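Local structure of DUF269-containing protein (Cyanothece sp. ATCC 51142, 3NJ2) at residues V112-E117 / R137-F142; V41-A46 / F93-A98; T104-Q109 / L129-R134. The protein is of unknown function but belongs to the DUF269 family and is associated with nitrogen fixation in this cyanobacterium. All blocks are in the same frame, centred on the assembly; numbering follows the deposited sequence.

Overall arrangement
Contact 2 comes first along the chain and closes before the others open. The segments of contacts 1 and 3 then alternate: 104-109, 112-117, 129-134, 137-142. Contacts 1 and 3 lie at different ends of the antiparallel sheet formed by strands 109-114, 120-126 and 129-136, with centres about 21 Å apart. Contact 2 joins helix 35-46 to helix 83-104. Its centre is about 14 Å from that of contact 3 and about 19 Å from that of contact 1. Helix 83-104 ties the three together, since F93 packs on V112 and V132, and A97 on C108. Helix 35-46 is thus linked through the long helix 83-104 to the sheet. Contacts 1 and 3 also touch the second subunit.

Contact 1. Residues V112-E117 / R137-F142; sequences VDLNHE and RDAHRF
L114 and H140 have similar first torsions: each CG is anti to its own carbonyl carbon and beside the backbone N, at -62° in L114 and -52° in H140. These rotations aim the two side chains across the contact. The methyl group of A139 meets both branches of L114, with CB 3.6 Å from L114 CD1 and 3.7 Å from L114 CD2. I89 and L136 also pack on L114, so A139 adds to an apolar cluster. H140 makes the second touch. Its ring presents an edge to the turn, and H140 CE1 lies 3.8 Å from H116 O, which is in the plane of the ring. A hydrogen bond from H140 NE2 to the carbonyl O of G79 probably fixes the ring's rotation. No hydrogen bond joins the two segments. A backbone bond ties A139 to G118, the residue just after 112-117. The short 3-10 segment at 139-140 is spanned by R141 N bonding D138 O at 2.9 Å. In the turn, N115 OD1 accepts from F119 N and, weakly, from E117 N. This is the end of a beta hairpin, strands 109-114 and 120-126, with the loop after strand 129-136 packed on its turn.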
ATOM      1  N   VAL B 112      -1.935   1.286   4.378  1.00  9.85           N
ATOM      2  CA  VAL B 112      -3.039   0.316   4.510  1.00 10.28           C
ATOM      3  C   VAL B 112      -3.903   0.401   3.238  1.00 12.88           C
ATOM      4  O   VAL B 112      -4.494   1.470   2.923  1.00 13.76           O
ATOM      5  CB  VAL B 112      -3.853   0.475   5.823  1.00 11.50           C
ATOM      6  CG1 VAL B 112      -5.092  -0.426   5.807  1.00 14.62           C
ATOM      7  CG2 VAL B 112      -2.963   0.276   7.084  1.00 12.10           C
ATOM      8  N   ASP B 113      -3.864  -0.648   2.434  1.00 12.44           N
ATOM      9  CA  ASP B 113      -4.589  -0.623   1.198  1.00 12.13           C
ATOM     10  C   ASP B 113      -5.700  -1.696   1.279  1.00 12.71           C
ATOM     11  O   ASP B 113      -5.438  -2.877   1.500  1.00 13.02           O
ATOM     12  CB  ASP B 113      -3.673  -0.977   0.067  1.00 13.55           C
ATOM     13  CG  ASP B 113      -4.344  -0.874  -1.318  1.00 14.48           C
ATOM     14  OD1 ASP B 113      -5.026   0.146  -1.618  1.00 19.24           O
ATOM     15  OD2 ASP B 113      -4.185  -1.747  -2.126  1.00 18.59           O
ATOM     16  N   LEU B 114      -6.945  -1.224   1.178  1.00 13.40           N
ATOM     17  CA  LEU B 114      -8.101  -2.115   1.196  1.00 14.95           C
ATOM     18  C   LEU B 114      -9.033  -1.924   0.044  1.00 17.15           C
ATOM     19  O   LEU B 114      -9.310  -0.787  -0.379  1.00 18.22           O
ATOM     20  CB  LEU B 114      -8.869  -1.976   2.556  1.00 13.67           C
ATOM     21  CG  LEU B 114      -8.048  -2.364   3.825  1.00 15.55           C
ATOM     22  CD1 LEU B 114      -8.560  -1.796   5.231  1.00 16.30           C
ATOM     23  CD2 LEU B 114      -7.943  -3.948   3.939  1.00 17.97           C
ATOM     24  N   ASN B 115      -9.592  -3.033  -0.467  1.00 17.42           N
ATOM     25  CA  ASN B 115     -10.599  -2.961  -1.517  1.00 18.39           C
ATOM     26  C   ASN B 115     -12.002  -2.880  -0.902  1.00 17.57           C
ATOM     27  O   ASN B 115     -12.199  -2.886   0.290  1.00 17.19           O
ATOM     28  CB  ASN B 115     -10.411  -4.059  -2.580  1.00 18.76           C
ATOM     29  CG  ASN B 115     -10.757  -5.457  -2.046  1.00 16.37           C
ATOM     30  OD1 ASN B 115     -11.254  -5.609  -0.938  1.00 13.93           O
ATOM     31  ND2 ASN B 115     -10.427  -6.493  -2.823  1.00 19.40           N
ATOM     32  N   HIS B 116     -13.011  -2.773  -1.779  1.00 22.18           N
ATOM     33  CA  HIS B 116     -14.370  -2.748  -1.280  1.00 23.19           C
ATOM     34  C   HIS B 116     -14.769  -4.008  -0.433  1.00 22.26           C
ATOM     35  O   HIS B 116     -15.691  -3.980   0.402  1.00 23.15           O
ATOM     36  CB  HIS B 116     -15.322  -2.566  -2.470  1.00 25.71           C
ATOM     37  CG  HIS B 116     -15.599  -3.817  -3.231  1.00 30.59           C
ATOM     38  ND1 HIS B 116     -16.734  -4.585  -3.026  1.00 37.44           N
ATOM     39  CD2 HIS B 116     -14.893  -4.439  -4.209  1.00 34.86           C
ATOM     40  CE1 HIS B 116     -16.707  -5.621  -3.848  1.00 37.40           C
ATOM     41  NE2 HIS B 116     -15.591  -5.568  -4.559  1.00 36.11           N
ATOM     42  N   GLU B 117     -14.085  -5.144  -0.641  1.00 19.18           N
ATOM     43  CA  GLU B 117     -14.402  -6.360   0.096  1.00 17.90           C
ATOM     44  C   GLU B 117     -13.787  -6.419   1.458  1.00 16.40           C
ATOM     45  O   GLU B 117     -13.967  -7.399   2.159  1.00 18.74           O
ATOM     46  CB  GLU B 117     -13.921  -7.618  -0.682  1.00 17.48           C
ATOM     47  CG  GLU B 117     -14.339  -7.599  -2.071  1.00 19.60           C
ATOM     48  CD  GLU B 117     -13.563  -8.528  -3.006  1.00 23.79           C
ATOM     49  OE1 GLU B 117     -12.471  -9.065  -2.640  1.00 22.23           O
ATOM     50  OE2 GLU B 117     -14.078  -8.696  -4.154  1.00 25.36           O
ATOM     51  N   ARG B 137      -7.972  -9.151   5.819  1.00 14.36           N
ATOM     52  CA  ARG B 137      -9.181  -9.707   5.255  1.00 12.95           C
ATOM     53  C   ARG B 137     -10.320  -9.272   6.209  1.00 12.91           C
ATOM     54  O   ARG B 137     -10.072  -9.122   7.459  1.00 15.93           O
ATOM     55  CB  ARG B 137      -9.072 -11.267   5.063  1.00 14.33           C
ATOM     56  CG  ARG B 137      -9.069 -12.055   6.282  1.00 15.39           C
ATOM     57  CD  ARG B 137      -9.006 -13.601   6.013  1.00 20.86           C
ATOM     58  NE  ARG B 137      -9.209 -14.308   7.257  1.00 25.62           N
ATOM     59  CZ  ARG B 137      -8.752 -15.522   7.566  1.00 32.07           C
ATOM     60  NH1 ARG B 137      -8.021 -16.241   6.720  1.00 30.55           N
ATOM     61  NH2 ARG B 137      -9.037 -16.014   8.763  1.00 33.30           N
ATOM     62  N   ASP B 138     -11.545  -9.112   5.654  1.00 14.31           N
ATOM     63  CA  ASP B 138     -12.747  -8.795   6.502  1.00 16.14           C
ATOM     64  C   ASP B 138     -12.430  -7.561   7.336  1.00 14.57           C
ATOM     65  O   ASP B 138     -12.764  -7.554   8.524  1.00 14.01           O
ATOM     66  CB  ASP B 138     -13.077  -9.990   7.451  1.00 17.40           C
ATOM     67  CG  ASP B 138     -13.305 -11.295   6.647  1.00 24.72           C
ATOM     68  OD1 ASP B 138     -13.536 -11.187   5.405  1.00 20.36           O
ATOM     69  OD2 ASP B 138     -13.178 -12.340   7.254  1.00 30.18           O
ATOM     70  N   ALA B 139     -11.790  -6.544   6.690  1.00 14.22           N
ATOM     71  CA  ALA B 139     -11.229  -5.422   7.463  1.00 13.29           C
ATOM     72  C   ALA B 139     -12.313  -4.656   8.224  1.00 14.57           C
ATOM     73  O   ALA B 139     -12.053  -4.064   9.290  1.00 13.27           O
ATOM     74  CB  ALA B 139     -10.522  -4.525   6.568  1.00 14.54           C
ATOM     75  N   HIS B 140     -13.559  -4.701   7.745  1.00 13.55           N
ATOM     76  CA  HIS B 140     -14.672  -3.997   8.469  1.00 15.38           C
ATOM     77  C   HIS B 140     -14.751  -4.508   9.916  1.00 14.85           C
ATOM     78  O   HIS B 140     -15.212  -3.757  10.801  1.00 16.68           O
ATOM     79  CB  HIS B 140     -16.039  -4.295   7.796  1.00 14.75           C
ATOM     80  CG  HIS B 140     -16.074  -4.030   6.328  1.00 17.28           C
ATOM     81  ND1 HIS B 140     -15.186  -4.570   5.404  1.00 18.87           N
ATOM     82  CD2 HIS B 140     -16.880  -3.205   5.620  1.00 16.31           C
ATOM     83  CE1 HIS B 140     -15.493  -4.127   4.189  1.00 17.28           C
ATOM     84  NE2 HIS B 140     -16.498  -3.265   4.302  1.00 19.34           N
ATOM     85  N   ARG B 141     -14.430  -5.791  10.169  1.00 13.88           N
ATOM     86  CA  ARG B 141     -14.500  -6.481  11.488  1.00 14.01           C
ATOM     87  C   ARG B 141     -13.222  -6.334  12.352  1.00 11.76           C
ATOM     88  O   ARG B 141     -13.050  -7.118  13.289  1.00 15.61           O
ATOM     89  CB  ARG B 141     -14.748  -7.937  11.232  1.00 15.16           C
ATOM     90  CG  ARG B 141     -16.101  -8.160  10.503  1.00 15.89           C
ATOM     91  CD  ARG B 141     -16.420  -9.657  10.355  1.00 20.81           C
ATOM     92  NE  ARG B 141     -17.659  -9.737   9.572  1.00 21.36           N
ATOM     93  CZ  ARG B 141     -18.110 -10.865   9.019  1.00 26.22           C
ATOM     94  NH1 ARG B 141     -17.398 -11.986   9.135  1.00 25.44           N
ATOM     95  NH2 ARG B 141     -19.284 -10.859   8.403  1.00 25.20           N
ATOM     96  N   PHE B 142     -12.323  -5.408  11.921  1.00 14.45           N
ATOM     97  CA  PHE B 142     -11.011  -5.233  12.609  1.00 13.58           C
ATOM     98  C   PHE B 142     -11.270  -5.036  14.084  1.00 14.67           C
ATOM     99  O   PHE B 142     -12.076  -4.184  14.483  1.00 14.62           O
ATOM    100  CB  PHE B 142     -10.276  -4.038  12.039  1.00 14.25           C
ATOM    101  CG  PHE B 142      -8.930  -3.858  12.592  1.00 15.02           C
ATOM    102  CD1 PHE B 142      -7.882  -4.722  12.221  1.00 18.83           C
ATOM    103  CD2 PHE B 142      -8.726  -2.864  13.540  1.00 19.58           C
ATOM    104  CE1 PHE B 142      -6.606  -4.524  12.749  1.00 25.17           C
ATOM    105  CE2 PHE B 142      -7.473  -2.640  14.037  1.00 20.68           C
ATOM    106  CZ  PHE B 142      -6.440  -3.489  13.714  1.00 20.65           C
TER

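Contact 2. Residues V41-A46 / F93-A98; sequences VQQIRA and FRAIAA
Q43 of helix 35-46 lies over R94, A95 and A98 of helix 83-104 at an interhelical crossing in the helical part of the fold. The local axes are 9.0 Å apart at closest and 124° apart in direction. The Q43 chain bends at its second torsion (chi2 -73°), which lays its amide along the other helix. R94 comes first. Its CB and CD both lie against Q43 OE1 from one side, and the two side chains cross at about a right angle. The R94 chain then runs on, extended, and its guanidinium makes a cation-pi contact with Y47. A95 follows. Here the CG of Q43 settles over the backbone, 3.8 Å from A95 N and 4.1 Å from A95 CB. The carbonyl of A95 also bonds the hydroxyl of S39, a polar tie between these helices. One turn after R94, the A98 methyl group meets the amide nitrogen, with A98 CB 4.0 Å from Q43 NE2. An alanine in place of Q43 would take away CG and the amide, and would probably open a gap beside R94 CB and the A98 methyl group. No hydrogen bond links the segments. The shortest approach is Q43 OE1 to R94 CB, at 3.3 Å.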
ATOM      1  N   VAL B  41      -2.262   4.715  21.584  1.00 12.55           N
ATOM      2  CA  VAL B  41      -3.002   5.941  22.085  1.00 14.57           C
ATOM      3  C   VAL B  41      -2.435   7.227  21.462  1.00 14.59           C
ATOM      4  O   VAL B  41      -3.163   8.115  20.971  1.00 14.98           O
ATOM      5  CB  VAL B  41      -3.020   6.098  23.661  1.00 15.21           C
ATOM      6  CG1 VAL B  41      -3.642   7.423  24.128  1.00 18.59           C
ATOM      7  CG2 VAL B  41      -3.721   4.945  24.287  1.00 16.53           C
ATOM      8  N   GLN B  42      -1.129   7.319  21.445  1.00 15.32           N
ATOM      9  CA  GLN B  42      -0.458   8.488  20.794  1.00 17.08           C
ATOM     10  C   GLN B  42      -0.909   8.696  19.338  1.00 16.96           C
ATOM     11  O   GLN B  42      -1.231   9.803  18.884  1.00 15.82           O
ATOM     12  CB  GLN B  42       1.029   8.359  20.883  1.00 17.30           C
ATOM     13  CG  GLN B  42       1.806   9.504  20.225  1.00 24.43           C
ATOM     14  CD  GLN B  42       3.329   9.216  20.178  1.00 33.51           C
ATOM     15  OE1 GLN B  42       3.793   8.071  20.430  1.00 38.41           O
ATOM     16  NE2 GLN B  42       4.102  10.235  19.806  1.00 36.18           N
ATOM     17  N   GLN B  43      -0.946   7.606  18.557  1.00 16.27           N
ATOM     18  CA  GLN B  43      -1.345   7.744  17.184  1.00 16.34           C
ATOM     19  C   GLN B  43      -2.812   8.147  17.053  1.00 15.42           C
ATOM     20  O   GLN B  43      -3.130   8.989  16.295  1.00 16.18           O
ATOM     21  CB  GLN B  43      -1.042   6.430  16.376  1.00 15.34           C
ATOM     22  CG  GLN B  43       0.478   6.124  16.368  1.00 15.75           C
ATOM     23  CD  GLN B  43       1.266   7.095  15.458  1.00 14.27           C
ATOM     24  OE1 GLN B  43       0.766   7.524  14.431  1.00 20.69           O
ATOM     25  NE2 GLN B  43       2.471   7.413  15.843  1.00 23.60           N
ATOM     26  N   ILE B  44      -3.688   7.542  17.827  1.00 14.04           N
ATOM     27  CA  ILE B  44      -5.147   7.828  17.754  1.00 15.05           C
ATOM     28  C   ILE B  44      -5.340   9.354  18.014  1.00 16.89           C
ATOM     29  O   ILE B  44      -6.105  10.041  17.308  1.00 17.32           O
ATOM     30  CB  ILE B  44      -6.026   6.960  18.732  1.00 17.29           C
ATOM     31  CG1 ILE B  44      -6.048   5.479  18.313  1.00 16.87           C
ATOM     32  CG2 ILE B  44      -7.464   7.482  18.686  1.00 17.94           C
ATOM     33  CD1 ILE B  44      -6.834   5.235  16.974  1.00 24.11           C
ATOM     34  N   ARG B  45      -4.627   9.863  19.030  1.00 15.61           N
ATOM     35  CA  ARG B  45      -4.770  11.296  19.390  1.00 16.70           C
ATOM     36  C   ARG B  45      -4.202  12.226  18.363  1.00 18.16           C
ATOM     37  O   ARG B  45      -4.627  13.394  18.208  1.00 19.44           O
ATOM     38  CB  ARG B  45      -4.127  11.569  20.754  1.00 15.10           C
ATOM     39  CG  ARG B  45      -4.871  10.788  21.931  1.00 15.25           C
ATOM     40  CD  ARG B  45      -4.338  11.236  23.301  1.00 11.69           C
ATOM     41  NE  ARG B  45      -4.856  10.600  24.532  1.00 14.93           N
ATOM     42  CZ  ARG B  45      -6.059  10.842  25.060  1.00 14.48           C
ATOM     43  NH1 ARG B  45      -6.828  11.768  24.505  1.00 14.23           N
ATOM     44  NH2 ARG B  45      -6.436  10.135  26.090  1.00 14.32           N
ATOM     45  N   ALA B  46      -3.200  11.743  17.644  1.00 18.36           N
ATOM     46  CA  ALA B  46      -2.521  12.563  16.645  1.00 21.50           C
ATOM     47  C   ALA B  46      -3.390  12.719  15.389  1.00 22.94           C
ATOM     48  O   ALA B  46      -3.154  13.623  14.599  1.00 25.18           O
ATOM     49  CB  ALA B  46      -1.167  11.884  16.306  1.00 19.53           C
ATOM     50  N   PHE B  93      -1.145   0.158  12.666  1.00  8.37           N
ATOM     51  CA  PHE B  93       0.132  -0.060  11.970  1.00  8.61           C
ATOM     52  C   PHE B  93       1.129   1.069  12.166  1.00 10.15           C
ATOM     53  O   PHE B  93       2.332   0.809  12.158  1.00 10.77           O
ATOM     54  CB  PHE B  93      -0.077  -0.553  10.523  1.00  9.92           C
ATOM     55  CG  PHE B  93      -0.644  -1.967  10.504  1.00  9.51           C
ATOM     56  CD1 PHE B  93       0.232  -3.032  10.709  1.00 11.07           C
ATOM     57  CD2 PHE B  93      -2.040  -2.226  10.259  1.00  9.63           C
ATOM     58  CE1 PHE B  93      -0.290  -4.251  10.775  1.00 11.84           C
ATOM     59  CE2 PHE B  93      -2.558  -3.504  10.356  1.00  9.81           C
ATOM     60  CZ  PHE B  93      -1.660  -4.526  10.607  1.00 11.03           C
ATOM     61  N   ARG B  94       0.611   2.313  12.289  1.00 10.17           N
ATOM     62  CA  ARG B  94       1.533   3.444  12.610  1.00 10.31           C
ATOM     63  C   ARG B  94       2.109   3.297  13.992  1.00 10.57           C
ATOM     64  O   ARG B  94       3.287   3.767  14.236  1.00 11.16           O
ATOM     65  CB  ARG B  94       0.757   4.753  12.580  1.00 12.23           C
ATOM     66  CG  ARG B  94       0.480   5.219  11.084  1.00 11.21           C
ATOM     67  CD  ARG B  94      -0.635   6.299  11.151  1.00 13.96           C
ATOM     68  NE  ARG B  94      -0.825   6.860   9.814  1.00 21.69           N
ATOM     69  CZ  ARG B  94      -1.916   7.523   9.412  1.00 24.04           C
ATOM     70  NH1 ARG B  94      -2.971   7.693  10.227  1.00 23.99           N
ATOM     71  NH2 ARG B  94      -1.971   7.947   8.164  1.00 28.90           N
ATOM     72  N   ALA B  95       1.361   2.724  14.904  1.00 10.46           N
ATOM     73  CA  ALA B  95       1.820   2.520  16.298  1.00  9.46           C
ATOM     74  C   ALA B  95       3.004   1.495  16.280  1.00 10.44           C
ATOM     75  O   ALA B  95       4.030   1.665  17.021  1.00 13.45           O
ATOM     76  CB  ALA B  95       0.662   2.078  17.133  1.00 10.63           C
ATOM     77  N   ILE B  96       2.836   0.464  15.427  1.00  9.98           N
ATOM     78  CA  ILE B  96       3.810  -0.590  15.303  1.00 10.32           C
ATOM     79  C   ILE B  96       5.063   0.070  14.674  1.00 11.92           C
ATOM     80  O   ILE B  96       6.231  -0.101  15.177  1.00 10.86           O
ATOM     81  CB  ILE B  96       3.237  -1.723  14.431  1.00  9.76           C
ATOM     82  CG1 ILE B  96       2.268  -2.475  15.265  1.00  9.46           C
ATOM     83  CG2 ILE B  96       4.490  -2.692  13.931  1.00 13.03           C
ATOM     84  CD1 ILE B  96       1.364  -3.340  14.408  1.00 13.97           C
ATOM     85  N   ALA B  97       4.879   0.873  13.639  1.00 11.33           N
ATOM     86  CA  ALA B  97       5.955   1.513  12.866  1.00 11.11           C
ATOM     87  C   ALA B  97       6.733   2.463  13.820  1.00 11.57           C
ATOM     88  O   ALA B  97       7.945   2.508  13.869  1.00 13.76           O
ATOM     89  CB  ALA B  97       5.387   2.284  11.711  1.00 11.01           C
ATOM     90  N   ALA B  98       5.962   3.209  14.636  1.00 10.56           N
ATOM     91  CA  ALA B  98       6.672   4.157  15.553  1.00 11.10           C
ATOM     92  C   ALA B  98       7.586   3.473  16.558  1.00 12.30           C
ATOM     93  O   ALA B  98       8.611   4.022  16.891  1.00 13.96           O
ATOM     94  CB  ALA B  98       5.602   4.975  16.245  1.00 10.85           C
TER

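Contact 3. Residues T104-Q109 / L129-R134; sequences TGLLCQ and LMVVSR
T104 OG1 is gripped twice where helix 83-104 gives way to the loop that carries L106 to V131. It accepts from L106 N at 3.1 Å, nearly straight at 161°, which makes an ST turn. It also bonds the carbonyl O of I100, one turn back in helix 83-104. Between T104 and L106, G105 has a positive phi of 84°. A side chain there would press on the carbonyl O of T104, so the bend calls for glycine. The helix thus ends and the chain swings toward the sheet.

The contact itself is apolar and centres on V131. Its two methyl groups divide the work. V131 CG1 is anti to the carbonyl carbon, chi1 -65°, and faces L106, with L106 CD2 at 4.4 Å. V131 CG2 takes the position between the backbone N and the carbonyl carbon and meets C108, whose SG lies 4.1 Å away. The same valine also touches I100, V124 and V165. The backbone is held separately: C108 N bonds E101 OE1. V131 and V132 both face V124, which forms a classic beta bulge in strand 129-136, at the place where the chain turns a corner. On the second subunit's side, M130 makes backbone hydrogen bonds to that chain and packs on its M130.

No hydrogen bond crosses between 104-109 and 129-134. The two are joined by methyl and sulfur contacts alone, at distances of loose van der Waals touch. This implies that the meeting of bulge and loop probably rests on apolar fit around the buried V131 and not on a directed polar bond.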
ATOM      1  N   THR B 104      14.994   1.095  16.716  1.00 14.56           N
ATOM      2  CA  THR B 104      16.077   0.837  15.725  1.00 14.40           C
ATOM      3  C   THR B 104      16.690   2.084  15.036  1.00 15.81           C
ATOM      4  O   THR B 104      17.743   2.008  14.417  1.00 15.20           O
ATOM      5  CB  THR B 104      15.569  -0.080  14.566  1.00 14.30           C
ATOM      6  OG1 THR B 104      14.601   0.645  13.782  1.00 16.14           O
ATOM      7  CG2 THR B 104      15.058  -1.384  15.102  1.00 17.34           C
ATOM      8  N   GLY B 105      16.007   3.232  15.079  1.00 14.71           N
ATOM      9  CA  GLY B 105      16.413   4.390  14.337  1.00 16.20           C
ATOM     10  C   GLY B 105      15.958   4.423  12.906  1.00 15.54           C
ATOM     11  O   GLY B 105      16.073   5.476  12.221  1.00 19.21           O
ATOM     12  N   LEU B 106      15.355   3.305  12.453  1.00 13.90           N
ATOM     13  CA  LEU B 106      14.942   3.230  11.002  1.00 14.45           C
ATOM     14  C   LEU B 106      13.646   4.057  10.758  1.00 14.80           C
ATOM     15  O   LEU B 106      12.638   3.781  11.360  1.00 14.17           O
ATOM     16  CB  LEU B 106      14.676   1.751  10.585  1.00 14.15           C
ATOM     17  CG  LEU B 106      14.309   1.688   9.093  1.00 15.57           C
ATOM     18  CD1 LEU B 106      15.458   2.087   8.086  1.00 18.61           C
ATOM     19  CD2 LEU B 106      13.939   0.261   8.768  1.00 16.48           C
ATOM     20  N   LEU B 107      13.691   5.068   9.908  1.00 14.66           N
ATOM     21  CA  LEU B 107      12.483   5.834   9.604  1.00 14.40           C
ATOM     22  C   LEU B 107      11.529   4.900   8.841  1.00 14.33           C
ATOM     23  O   LEU B 107      11.969   4.287   7.848  1.00 18.75           O
ATOM     24  CB  LEU B 107      12.848   7.048   8.699  1.00 16.02           C
ATOM     25  CG  LEU B 107      13.737   8.066   9.489  1.00 20.25           C
ATOM     26  CD1 LEU B 107      14.318   9.095   8.516  1.00 21.33           C
ATOM     27  CD2 LEU B 107      13.096   8.784  10.671  1.00 24.01           C
ATOM     28  N   CYS B 108      10.266   4.764   9.295  1.00 13.47           N
ATOM     29  CA  CYS B 108       9.369   3.817   8.729  1.00 13.68           C
ATOM     30  C   CYS B 108       8.113   4.568   8.176  1.00 15.50           C
ATOM     31  O   CYS B 108       7.678   5.586   8.767  1.00 18.40           O
ATOM     32  CB  CYS B 108       8.974   2.758   9.831  1.00 14.54           C
ATOM     33  SG  CYS B 108      10.204   1.549  10.153  1.00 17.23           S
ATOM     34  N   GLN B 109       7.576   4.073   7.079  1.00 14.38           N
ATOM     35  CA  GLN B 109       6.300   4.577   6.500  1.00 13.49           C
ATOM     36  C   GLN B 109       5.272   3.446   6.457  1.00  9.79           C
ATOM     37  O   GLN B 109       5.651   2.261   6.591  1.00 12.15           O
ATOM     38  CB  GLN B 109       6.565   5.129   5.150  1.00 16.37           C
ATOM     39  CG  GLN B 109       7.466   6.406   5.444  1.00 17.81           C
ATOM     40  CD  GLN B 109       7.852   7.062   4.180  1.00 26.16           C
ATOM     41  OE1 GLN B 109       8.613   6.497   3.379  1.00 31.01           O
ATOM     42  NE2 GLN B 109       7.346   8.270   3.977  1.00 22.09           N
ATOM     43  N   LEU B 129      13.416  -2.105   3.065  1.00 12.56           N
ATOM     44  CA  LEU B 129      13.133  -3.296   3.850  1.00 12.88           C
ATOM     45  C   LEU B 129      11.646  -3.298   4.252  1.00 13.25           C
ATOM     46  O   LEU B 129      11.183  -2.318   4.905  1.00 15.53           O
ATOM     47  CB  LEU B 129      13.960  -3.273   5.112  1.00 13.43           C
ATOM     48  CG  LEU B 129      13.732  -4.509   5.970  1.00 13.65           C
ATOM     49  CD1 LEU B 129      14.149  -5.965   5.407  1.00 15.70           C
ATOM     50  CD2 LEU B 129      14.484  -4.120   7.232  1.00 15.11           C
ATOM     51  N   MET B 130      10.913  -4.350   3.888  1.00 14.40           N
ATOM     52  CA  MET B 130       9.563  -4.551   4.430  1.00 15.01           C
ATOM     53  C   MET B 130       9.569  -5.100   5.821  1.00 13.64           C
ATOM     54  O   MET B 130       9.867  -6.346   6.071  1.00 15.73           O
ATOM     55  CB  MET B 130       8.830  -5.556   3.543  1.00 17.04           C
ATOM     56  CG  MET B 130       8.811  -5.267   2.146  1.00 16.70           C
ATOM     57  SD  MET B 130       7.966  -3.760   1.753  1.00 22.65           S
ATOM     58  CE  MET B 130       6.420  -3.785   3.002  1.00 12.16           C
ATOM     59  N   VAL B 131       9.293  -4.228   6.800  1.00 12.51           N
ATOM     60  CA  VAL B 131       9.277  -4.665   8.211  1.00 11.20           C
ATOM     61  C   VAL B 131       7.934  -5.198   8.704  1.00 12.16           C
ATOM     62  O   VAL B 131       7.942  -5.932   9.712  1.00 15.31           O
ATOM     63  CB  VAL B 131       9.872  -3.567   9.191  1.00  9.13           C
ATOM     64  CG1 VAL B 131      11.375  -3.342   8.903  1.00 14.66           C
ATOM     65  CG2 VAL B 131       9.055  -2.212   9.156  1.00 12.23           C
ATOM     66  N   VAL B 132       6.815  -4.838   8.027  1.00 11.53           N
ATOM     67  CA  VAL B 132       5.514  -5.528   8.290  1.00 13.20           C
ATOM     68  C   VAL B 132       4.950  -5.687   6.917  1.00 12.47           C
ATOM     69  O   VAL B 132       4.976  -4.744   6.135  1.00 12.49           O
ATOM     70  CB  VAL B 132       4.548  -4.673   9.085  1.00 14.11           C
ATOM     71  CG1 VAL B 132       3.146  -5.380   9.141  1.00 15.34           C
ATOM     72  CG2 VAL B 132       5.097  -4.440  10.456  1.00 15.59           C
ATOM     73  N   SER B 133       4.464  -6.897   6.584  1.00 14.06           N
ATOM     74  CA  SER B 133       3.780  -7.066   5.272  1.00 15.37           C
ATOM     75  C   SER B 133       2.644  -8.052   5.511  1.00 18.70           C
ATOM     76  O   SER B 133       2.786  -9.281   5.207  1.00 21.69           O
ATOM     77  CB  SER B 133       4.696  -7.446   4.108  1.00 18.54           C
ATOM     78  OG  SER B 133       5.612  -8.428   4.544  1.00 19.11           O
ATOM     79  N   ARG B 134       1.526  -7.509   6.018  1.00 17.25           N
ATOM     80  CA  ARG B 134       0.404  -8.267   6.582  1.00 17.59           C
ATOM     81  C   ARG B 134      -0.827  -8.278   5.664  1.00 15.76           C
ATOM     82  O   ARG B 134      -1.383  -7.249   5.310  1.00 12.73           O
ATOM     83  CB  ARG B 134       0.025  -7.679   7.930  1.00 19.32           C
ATOM     84  CG  ARG B 134      -0.930  -8.519   8.657  1.00 24.71           C
ATOM     85  CD  ARG B 134      -0.694  -8.296  10.142  1.00 28.77           C
ATOM     86  NE  ARG B 134      -1.684  -9.045  10.897  1.00 33.93           N
ATOM     87  CZ  ARG B 134      -1.475 -10.250  11.419  1.00 29.43           C
ATOM     88  NH1 ARG B 134      -0.296 -10.867  11.302  1.00 28.55           N
ATOM     89  NH2 ARG B 134      -2.461 -10.817  12.108  1.00 36.41           N
TER